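Local coordinates for Serine/threonine-protein phosphatase 2A regulatory subunit B'' subunit alpha (Homo sapiens, PDB 4I5J), which acts as a regulatory B'' subunit of protein phosphatase 2A, binds calcium through an EF-hand region, and might modulate the catalytic enzyme's substrate selectivity, activity and localization, at residues I133-S139 with I151-F155; K186-I192 with A263-D268. All blocks are in the same frame, centred on the assembly; numbering follows the deposited sequence.

Contact 1. Residues I133-S139 with I151-F155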
ATOM      1  N   ILE A 133      15.607   0.841  -1.951  1.00 38.07           N
ATOM      2  CA  ILE A 133      15.660  -0.254  -1.004  1.00 35.04           C
ATOM      3  C   ILE A 133      15.848  -1.524  -1.796  1.00 34.58           C
ATOM      4  O   ILE A 133      15.127  -1.773  -2.771  1.00 32.20           O
ATOM      5  CB  ILE A 133      14.390  -0.303  -0.150  1.00 38.89           C
ATOM      6  CG1 ILE A 133      14.386   0.890   0.812  1.00 43.37           C
ATOM      7  CG2 ILE A 133      14.338  -1.576   0.650  1.00 42.41           C
ATOM      8  CD1 ILE A 133      13.142   0.961   1.623  1.00 47.55           C
ATOM      9  N   SER A 134      16.852  -2.306  -1.417  1.00 34.60           N
ATOM     10  CA  SER A 134      17.078  -3.581  -2.079  1.00 38.69           C
ATOM     11  C   SER A 134      16.127  -4.630  -1.512  1.00 35.28           C
ATOM     12  O   SER A 134      15.529  -4.452  -0.443  1.00 35.85           O
ATOM     13  CB  SER A 134      18.530  -4.026  -1.887  1.00 32.01           C
ATOM     14  OG  SER A 134      18.744  -4.290  -0.522  1.00 40.36           O
ATOM     15  N   GLN A 135      15.979  -5.716  -2.249  1.00 37.31           N
ATOM     16  CA  GLN A 135      15.179  -6.849  -1.818  1.00 33.46           C
ATOM     17  C   GLN A 135      15.682  -7.407  -0.484  1.00 37.44           C
ATOM     18  O   GLN A 135      14.892  -7.698   0.414  1.00 38.92           O
ATOM     19  CB  GLN A 135      15.199  -7.912  -2.917  1.00 33.62           C
ATOM     20  CG  GLN A 135      14.276  -9.037  -2.677  1.00 44.01           C
ATOM     21  CD  GLN A 135      14.218  -9.991  -3.850  1.00 44.38           C
ATOM     22  OE1 GLN A 135      14.482  -9.602  -4.998  1.00 45.76           O
ATOM     23  NE2 GLN A 135      13.865 -11.247  -3.570  1.00 35.76           N
ATOM     24  N   ALA A 136      17.002  -7.521  -0.351  1.00 35.95           N
ATOM     25  CA  ALA A 136      17.642  -8.024   0.866  1.00 42.73           C
ATOM     26  C   ALA A 136      17.338  -7.148   2.068  1.00 41.46           C
ATOM     27  O   ALA A 136      16.995  -7.640   3.134  1.00 44.54           O
ATOM     28  CB  ALA A 136      19.170  -8.112   0.676  1.00 41.10           C
ATOM     29  N   ASP A 137      17.500  -5.845   1.904  1.00 40.69           N
ATOM     30  CA  ASP A 137      17.164  -4.936   2.984  1.00 46.29           C
ATOM     31  C   ASP A 137      15.689  -4.977   3.376  1.00 46.96           C
ATOM     32  O   ASP A 137      15.371  -5.024   4.567  1.00 46.68           O
ATOM     33  CB  ASP A 137      17.642  -3.522   2.677  1.00 46.99           C
ATOM     34  CG  ASP A 137      19.171  -3.430   2.652  1.00 51.53           C
ATOM     35  OD1 ASP A 137      19.832  -4.201   3.396  1.00 53.55           O
ATOM     36  OD2 ASP A 137      19.709  -2.621   1.870  1.00 47.29           O
ATOM     37  N   LEU A 138      14.793  -5.003   2.390  1.00 43.18           N
ATOM     38  CA  LEU A 138      13.375  -5.057   2.713  1.00 43.61           C
ATOM     39  C   LEU A 138      13.040  -6.349   3.460  1.00 52.84           C
ATOM     40  O   LEU A 138      12.172  -6.362   4.323  1.00 54.04           O
ATOM     41  CB  LEU A 138      12.514  -4.923   1.466  1.00 36.46           C
ATOM     42  CG  LEU A 138      11.061  -4.535   1.737  1.00 34.70           C
ATOM     43  CD1 LEU A 138      11.024  -3.164   2.372  1.00 35.90           C
ATOM     44  CD2 LEU A 138      10.190  -4.603   0.459  1.00 38.18           C
ATOM     45  N   SER A 139      13.757  -7.425   3.146  1.00 55.60           N
ATOM     46  CA  SER A 139      13.569  -8.707   3.821  1.00 54.55           C
ATOM     47  C   SER A 139      13.844  -8.639   5.317  1.00 57.99           C
ATOM     48  O   SER A 139      13.408  -9.499   6.071  1.00 63.52           O
ATOM     49  CB  SER A 139      14.455  -9.766   3.175  1.00 57.85           C
ATOM     50  OG  SER A 139      13.941 -10.126   1.904  1.00 66.46           O
ATOM     51  N   ILE A 151       8.404 -11.099  -0.627  1.00 34.62           N
ATOM     52  CA  ILE A 151       9.271  -9.955  -0.944  1.00 41.03           C
ATOM     53  C   ILE A 151       9.724 -10.020  -2.403  1.00 38.18           C
ATOM     54  O   ILE A 151       9.698  -9.022  -3.122  1.00 37.93           O
ATOM     55  CB  ILE A 151      10.505  -9.880  -0.005  1.00 41.64           C
ATOM     56  CG1 ILE A 151      10.078  -9.666   1.457  1.00 43.69           C
ATOM     57  CG2 ILE A 151      11.473  -8.797  -0.462  1.00 38.13           C
ATOM     58  CD1 ILE A 151       9.343  -8.387   1.732  1.00 48.31           C
ATOM     59  N   GLU A 152      10.106 -11.211  -2.844  1.00 35.33           N
ATOM     60  CA  GLU A 152      10.439 -11.443  -4.243  1.00 32.39           C
ATOM     61  C   GLU A 152       9.265 -11.048  -5.135  1.00 34.34           C
ATOM     62  O   GLU A 152       9.450 -10.451  -6.200  1.00 33.12           O
ATOM     63  CB  GLU A 152      10.832 -12.915  -4.455  1.00 40.35           C
ATOM     64  CG  GLU A 152      11.246 -13.282  -5.864  1.00 53.23           C
ATOM     65  CD  GLU A 152      11.819 -14.698  -5.940  1.00 72.04           C
ATOM     66  OE1 GLU A 152      11.947 -15.355  -4.878  1.00 76.40           O
ATOM     67  OE2 GLU A 152      12.141 -15.155  -7.059  1.00 77.08           O
ATOM     68  N   ARG A 153       8.048 -11.342  -4.688  1.00 35.77           N
ATOM     69  CA  ARG A 153       6.865 -10.928  -5.450  1.00 34.17           C
ATOM     70  C   ARG A 153       6.711  -9.405  -5.493  1.00 33.50           C
ATOM     71  O   ARG A 153       6.360  -8.829  -6.523  1.00 34.61           O
ATOM     72  CB  ARG A 153       5.610 -11.602  -4.893  1.00 32.62           C
ATOM     73  CG  ARG A 153       5.550 -13.126  -5.147  1.00 34.39           C
ATOM     74  CD  ARG A 153       5.384 -13.417  -6.626  1.00 35.13           C
ATOM     75  NE  ARG A 153       4.152 -12.800  -7.111  1.00 35.56           N
ATOM     76  CZ  ARG A 153       3.979 -12.338  -8.344  1.00 33.61           C
ATOM     77  NH1 ARG A 153       4.957 -12.441  -9.233  1.00 39.79           N
ATOM     78  NH2 ARG A 153       2.824 -11.788  -8.686  1.00 33.36           N
ATOM     79  N   ILE A 154       6.963  -8.748  -4.374  1.00 31.63           N
ATOM     80  CA  ILE A 154       6.941  -7.290  -4.357  1.00 36.38           C
ATOM     81  C   ILE A 154       7.911  -6.727  -5.395  1.00 38.25           C
ATOM     82  O   ILE A 154       7.600  -5.764  -6.089  1.00 45.66           O
ATOM     83  CB  ILE A 154       7.297  -6.767  -2.978  1.00 38.32           C
ATOM     84  CG1 ILE A 154       6.117  -6.970  -2.018  1.00 29.35           C
ATOM     85  CG2 ILE A 154       7.710  -5.303  -3.051  1.00 36.60           C
ATOM     86  CD1 ILE A 154       6.582  -7.077  -0.546  1.00 34.03           C
ATOM     87  N   PHE A 155       9.070  -7.364  -5.526  1.00 36.07           N
ATOM     88  CA  PHE A 155      10.103  -6.886  -6.437  1.00 43.07           C
ATOM     89  C   PHE A 155       9.948  -7.432  -7.858  1.00 47.25           C
ATOM     90  O   PHE A 155      10.812  -7.209  -8.709  1.00 48.76           O
ATOM     91  CB  PHE A 155      11.485  -7.231  -5.879  1.00 40.05           C
ATOM     92  CG  PHE A 155      11.981  -6.237  -4.878  1.00 34.77           C
ATOM     93  CD1 PHE A 155      12.944  -5.314  -5.229  1.00 32.07           C
ATOM     94  CD2 PHE A 155      11.465  -6.206  -3.594  1.00 32.23           C
ATOM     95  CE1 PHE A 155      13.403  -4.382  -4.319  1.00 32.59           C
ATOM     96  CE2 PHE A 155      11.914  -5.267  -2.680  1.00 31.88           C
ATOM     97  CZ  PHE A 155      12.891  -4.361  -3.041  1.00 34.76           C
TER
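Within the paired EF-hand region, residues 133-139 carry the end of one loop into the short helix 135-138, and 151-155 finish helix 148-154, probably the entering helix of the next EF-hand. The assignment to an EF-hand pair is supported by the antiparallel backbone pairing of Ile133 with Met171, as in the short two-stranded sheet between linked EF-hand loops. The nearest CA atoms across the two segments are those of Ser139 and Ile151, 6.5 Å apart, and 379 Å² is buried in total.

Phe155 inserts its ring into a hollow walled by backbone and side chains. Ile133 O lies 3.4 Å from Phe155 CZ near the ring plane, and Leu138 CD2 meets the ring edge at Phe155 CE2, 3.6 Å away. Gln135 closes the hollow over one face. Leu138 is the reciprocal bump: its CD2 also reaches Ile151 CD1 at 4.1 Å and Ile154 CG2 at 4.4 Å, so it rests against Ile151, Ile154 and Phe155, whose CA-to-CB bonds all point toward 133-139. Phe179 of helix 173-184 continues this apolar core behind Leu138 and Ile154. Ile151 CG2 in turn fits between residues one helical turn apart, 3.6 Å from Gln135 CG and 3.7 Å from Ser139 OG.

Ser134 N-caps the short helix, its OG accepting from Asp137 N at 3.1 Å with a 166° angle. Gln135 thus sits in the first turn, where its CB makes a CH-pi contact 4.0 Å from the Phe155 ring centroid and 3° off the ring normal.

Contact 2. Residues K186-I192 with A263-D268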
ATOM      1  N   LYS A 186      -3.544  -4.153   6.853  1.00 48.07           N
ATOM      2  CA  LYS A 186      -4.125  -5.061   5.867  1.00 50.66           C
ATOM      3  C   LYS A 186      -5.654  -5.039   5.893  1.00 48.78           C
ATOM      4  O   LYS A 186      -6.291  -6.017   5.499  1.00 49.79           O
ATOM      5  CB  LYS A 186      -3.601  -6.500   6.030  1.00 48.65           C
ATOM      6  CG  LYS A 186      -2.131  -6.699   5.700  1.00 41.62           C
ATOM      7  CD  LYS A 186      -1.700  -8.141   5.853  1.00 42.76           C
ATOM      8  CE  LYS A 186      -0.181  -8.296   5.762  1.00 53.23           C
ATOM      9  NZ  LYS A 186       0.592  -7.597   6.867  1.00 57.86           N
ATOM     10  N   ARG A 187      -6.253  -3.929   6.324  1.00 45.21           N
ATOM     11  CA  ARG A 187      -7.718  -3.882   6.406  1.00 48.54           C
ATOM     12  C   ARG A 187      -8.332  -2.930   5.413  1.00 49.14           C
ATOM     13  O   ARG A 187      -9.540  -2.916   5.225  1.00 53.86           O
ATOM     14  CB  ARG A 187      -8.184  -3.550   7.820  1.00 49.45           C
ATOM     15  CG  ARG A 187      -7.614  -4.512   8.824  1.00 55.27           C
ATOM     16  CD  ARG A 187      -8.417  -4.572  10.088  1.00 58.81           C
ATOM     17  NE  ARG A 187      -7.650  -5.269  11.112  1.00 64.59           N
ATOM     18  CZ  ARG A 187      -8.190  -5.965  12.104  1.00 68.90           C
ATOM     19  NH1 ARG A 187      -9.506  -6.059  12.203  1.00 70.41           N
ATOM     20  NH2 ARG A 187      -7.411  -6.569  12.992  1.00 74.60           N
ATOM     21  N   ASN A 188      -7.500  -2.132   4.762  1.00 45.47           N
ATOM     22  CA  ASN A 188      -8.022  -1.233   3.760  1.00 40.69           C
ATOM     23  C   ASN A 188      -8.012  -1.920   2.398  1.00 36.31           C
ATOM     24  O   ASN A 188      -7.245  -2.856   2.176  1.00 40.53           O
ATOM     25  CB  ASN A 188      -7.266   0.109   3.785  1.00 38.60           C
ATOM     26  CG  ASN A 188      -6.008   0.086   2.982  1.00 38.62           C
ATOM     27  OD1 ASN A 188      -6.054   0.125   1.753  1.00 43.15           O
ATOM     28  ND2 ASN A 188      -4.856   0.050   3.668  1.00 41.57           N
ATOM     29  N   PRO A 189      -8.869  -1.477   1.478  1.00 35.61           N
ATOM     30  CA  PRO A 189      -8.979  -2.233   0.223  1.00 35.12           C
ATOM     31  C   PRO A 189      -7.749  -2.144  -0.702  1.00 43.25           C
ATOM     32  O   PRO A 189      -7.551  -3.047  -1.517  1.00 41.24           O
ATOM     33  CB  PRO A 189     -10.201  -1.607  -0.447  1.00 42.78           C
ATOM     34  CG  PRO A 189     -10.267  -0.221   0.122  1.00 46.50           C
ATOM     35  CD  PRO A 189      -9.829  -0.360   1.544  1.00 41.60           C
ATOM     36  N   THR A 190      -6.941  -1.089  -0.599  1.00 36.41           N
ATOM     37  CA  THR A 190      -5.758  -1.023  -1.443  1.00 33.30           C
ATOM     38  C   THR A 190      -4.751  -2.066  -0.998  1.00 30.38           C
ATOM     39  O   THR A 190      -4.161  -2.784  -1.814  1.00 34.49           O
ATOM     40  CB  THR A 190      -5.088   0.361  -1.421  1.00 32.99           C
ATOM     41  OG1 THR A 190      -6.014   1.345  -1.884  1.00 32.84           O
ATOM     42  CG2 THR A 190      -3.873   0.370  -2.341  1.00 25.42           C
ATOM     43  N   SER A 191      -4.542  -2.137   0.305  1.00 28.58           N
ATOM     44  CA  SER A 191      -3.616  -3.111   0.856  1.00 30.91           C
ATOM     45  C   SER A 191      -4.005  -4.545   0.485  1.00 34.05           C
ATOM     46  O   SER A 191      -3.151  -5.356   0.061  1.00 30.31           O
ATOM     47  CB  SER A 191      -3.591  -2.980   2.366  1.00 28.25           C
ATOM     48  OG  SER A 191      -2.755  -3.979   2.924  1.00 36.10           O
ATOM     49  N   ILE A 192      -5.291  -4.855   0.631  1.00 33.96           N
ATOM     50  CA  ILE A 192      -5.795  -6.193   0.319  1.00 34.19           C
ATOM     51  C   ILE A 192      -5.535  -6.514  -1.145  1.00 33.63           C
ATOM     52  O   ILE A 192      -5.192  -7.644  -1.479  1.00 40.73           O
ATOM     53  CB  ILE A 192      -7.292  -6.344   0.654  1.00 36.35           C
ATOM     54  CG1 ILE A 192      -7.521  -6.111   2.145  1.00 33.97           C
ATOM     55  CG2 ILE A 192      -7.840  -7.756   0.247  1.00 33.18           C
ATOM     56  CD1 ILE A 192      -9.014  -6.056   2.515  1.00 40.32           C
ATOM     57  N   ALA A 263      -9.158 -10.899   5.450  1.00 53.59           N
ATOM     58  CA  ALA A 263      -8.044 -11.002   4.513  1.00 47.22           C
ATOM     59  C   ALA A 263      -6.690 -10.915   5.202  1.00 45.87           C
ATOM     60  O   ALA A 263      -5.739 -11.580   4.795  1.00 47.52           O
ATOM     61  CB  ALA A 263      -8.159  -9.940   3.436  1.00 44.04           C
ATOM     62  N   HIS A 264      -6.606 -10.110   6.258  1.00 47.56           N
ATOM     63  CA  HIS A 264      -5.333  -9.893   6.935  1.00 46.09           C
ATOM     64  C   HIS A 264      -4.837 -11.152   7.622  1.00 48.95           C
ATOM     65  O   HIS A 264      -3.631 -11.399   7.689  1.00 54.15           O
ATOM     66  CB  HIS A 264      -5.429  -8.730   7.936  1.00 52.99           C
ATOM     67  CG  HIS A 264      -6.473  -8.915   8.989  1.00 56.54           C
ATOM     68  ND1 HIS A 264      -7.823  -8.786   8.729  1.00 62.00           N
ATOM     69  CD2 HIS A 264      -6.372  -9.202  10.308  1.00 53.97           C
ATOM     70  CE1 HIS A 264      -8.506  -8.999   9.838  1.00 64.16           C
ATOM     71  NE2 HIS A 264      -7.649  -9.256  10.811  1.00 66.42           N
ATOM     72  N   ILE A 265      -5.769 -11.948   8.130  1.00 54.41           N
ATOM     73  CA  ILE A 265      -5.413 -13.210   8.760  1.00 53.70           C
ATOM     74  C   ILE A 265      -4.899 -14.194   7.724  1.00 50.49           C
ATOM     75  O   ILE A 265      -3.843 -14.808   7.911  1.00 49.49           O
ATOM     76  CB  ILE A 265      -6.602 -13.806   9.503  1.00 60.41           C
ATOM     77  CG1 ILE A 265      -6.953 -12.911  10.695  1.00 69.19           C
ATOM     78  CG2 ILE A 265      -6.279 -15.196   9.977  1.00 52.56           C
ATOM     79  CD1 ILE A 265      -8.094 -13.453  11.530  1.00 76.46           C
ATOM     80  N   PHE A 266      -5.657 -14.336   6.640  1.00 50.64           N
ATOM     81  CA  PHE A 266      -5.260 -15.121   5.468  1.00 45.81           C
ATOM     82  C   PHE A 266      -3.829 -14.758   5.052  1.00 46.52           C
ATOM     83  O   PHE A 266      -2.930 -15.602   5.029  1.00 45.98           O
ATOM     84  CB  PHE A 266      -6.242 -14.810   4.332  1.00 44.02           C
ATOM     85  CG  PHE A 266      -6.012 -15.599   3.060  1.00 43.31           C
ATOM     86  CD1 PHE A 266      -6.504 -16.885   2.922  1.00 42.73           C
ATOM     87  CD2 PHE A 266      -5.354 -15.030   1.988  1.00 43.28           C
ATOM     88  CE1 PHE A 266      -6.318 -17.594   1.750  1.00 44.18           C
ATOM     89  CE2 PHE A 266      -5.166 -15.741   0.813  1.00 37.02           C
ATOM     90  CZ  PHE A 266      -5.644 -17.014   0.695  1.00 37.20           C
ATOM     91  N   TYR A 267      -3.602 -13.477   4.796  1.00 44.63           N
ATOM     92  CA  TYR A 267      -2.278 -13.002   4.387  1.00 45.17           C
ATOM     93  C   TYR A 267      -1.130 -13.323   5.371  1.00 44.93           C
ATOM     94  O   TYR A 267      -0.065 -13.807   4.968  1.00 46.89           O
ATOM     95  CB  TYR A 267      -2.337 -11.495   4.075  1.00 46.00           C
ATOM     96  CG  TYR A 267      -3.152 -11.162   2.831  1.00 43.86           C
ATOM     97  CD1 TYR A 267      -3.923 -10.013   2.769  1.00 37.27           C
ATOM     98  CD2 TYR A 267      -3.130 -11.993   1.714  1.00 40.29           C
ATOM     99  CE1 TYR A 267      -4.650  -9.700   1.647  1.00 39.30           C
ATOM    100  CE2 TYR A 267      -3.862 -11.688   0.575  1.00 34.14           C
ATOM    101  CZ  TYR A 267      -4.626 -10.546   0.551  1.00 39.80           C
ATOM    102  OH  TYR A 267      -5.354 -10.219  -0.576  1.00 34.29           O
ATOM    103  N   ASP A 268      -1.330 -13.049   6.652  1.00 46.28           N
ATOM    104  CA  ASP A 268      -0.321 -13.378   7.664  1.00 50.22           C
ATOM    105  C   ASP A 268       0.018 -14.859   7.651  1.00 53.98           C
ATOM    106  O   ASP A 268       1.180 -15.255   7.738  1.00 62.41           O
ATOM    107  CB  ASP A 268      -0.809 -12.978   9.064  1.00 53.95           C
ATOM    108  CG  ASP A 268      -0.910 -11.475   9.239  1.00 60.86           C
ATOM    109  OD1 ASP A 268      -0.200 -10.727   8.518  1.00 58.18           O
ATOM    110  OD2 ASP A 268      -1.703 -11.042  10.102  1.00 69.20           O
TER
HETATM  111  O   HOH W   1      -8.571  -7.223   5.855  1.00 48.92           O
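Residues 186-188 are a linker that turns into helix 189-199, while 263-268 are helical throughout. The backbones come close at Lys186 and His264 (CA to CA 5.1 Å) and again at Ile192 and Ala263 (6.8 Å). Asn188 N-caps the first helix, its OD1 accepting from Ser191 N at 3.1 Å.

Lys186 lies along the second helix: its CB is 3.5 Å from His264 CB, its CD 3.8 Å from Tyr267 CB, and its NZ forms a long salt bridge of 3.6 Å to Asp268 OD1. The Arg187 guanidinium stacks on the His264 ring, centres 4.0 Å apart and planes at 23°. Deeper in, Ile192 CG2 packs against Ala263 CB at 3.9 Å, and Tyr267 OH donates a weak hydrogen bond to Ile192 O at 2.7 Å.

The contact joins the first turn of helix 189-199 to helix 263-271, the Tyr267 side chain lying about 12 Å from the calcium ion; helix 189-199 is the entering helix of the EF-hand whose loop, from Asp200 to Glu211, binds that calcium.

Overall arrangement
Helix 112-125 leads into 133-139; contact 1 then closes a short loop of 11 intervening residues, probably joining the exit of one EF-hand unit to the entering helix of the next. After strand 170-171, helix 173-184 runs past contact 1 and delivers the chain to residue 186, where contact 2 opens. Its 70 intervening residues, 44 of them helical, include the calcium loop and close on helix 263-271. The two closures lie in series, neither nested nor crossed, with centres 19 Å apart and nearest atoms about 9 Å apart. Arg153, directed away from 133-139, hydrogen-bonds to Arg197 O and Cys198 O near the C-terminal end of helix 189-199, whose first turn lies in contact 2.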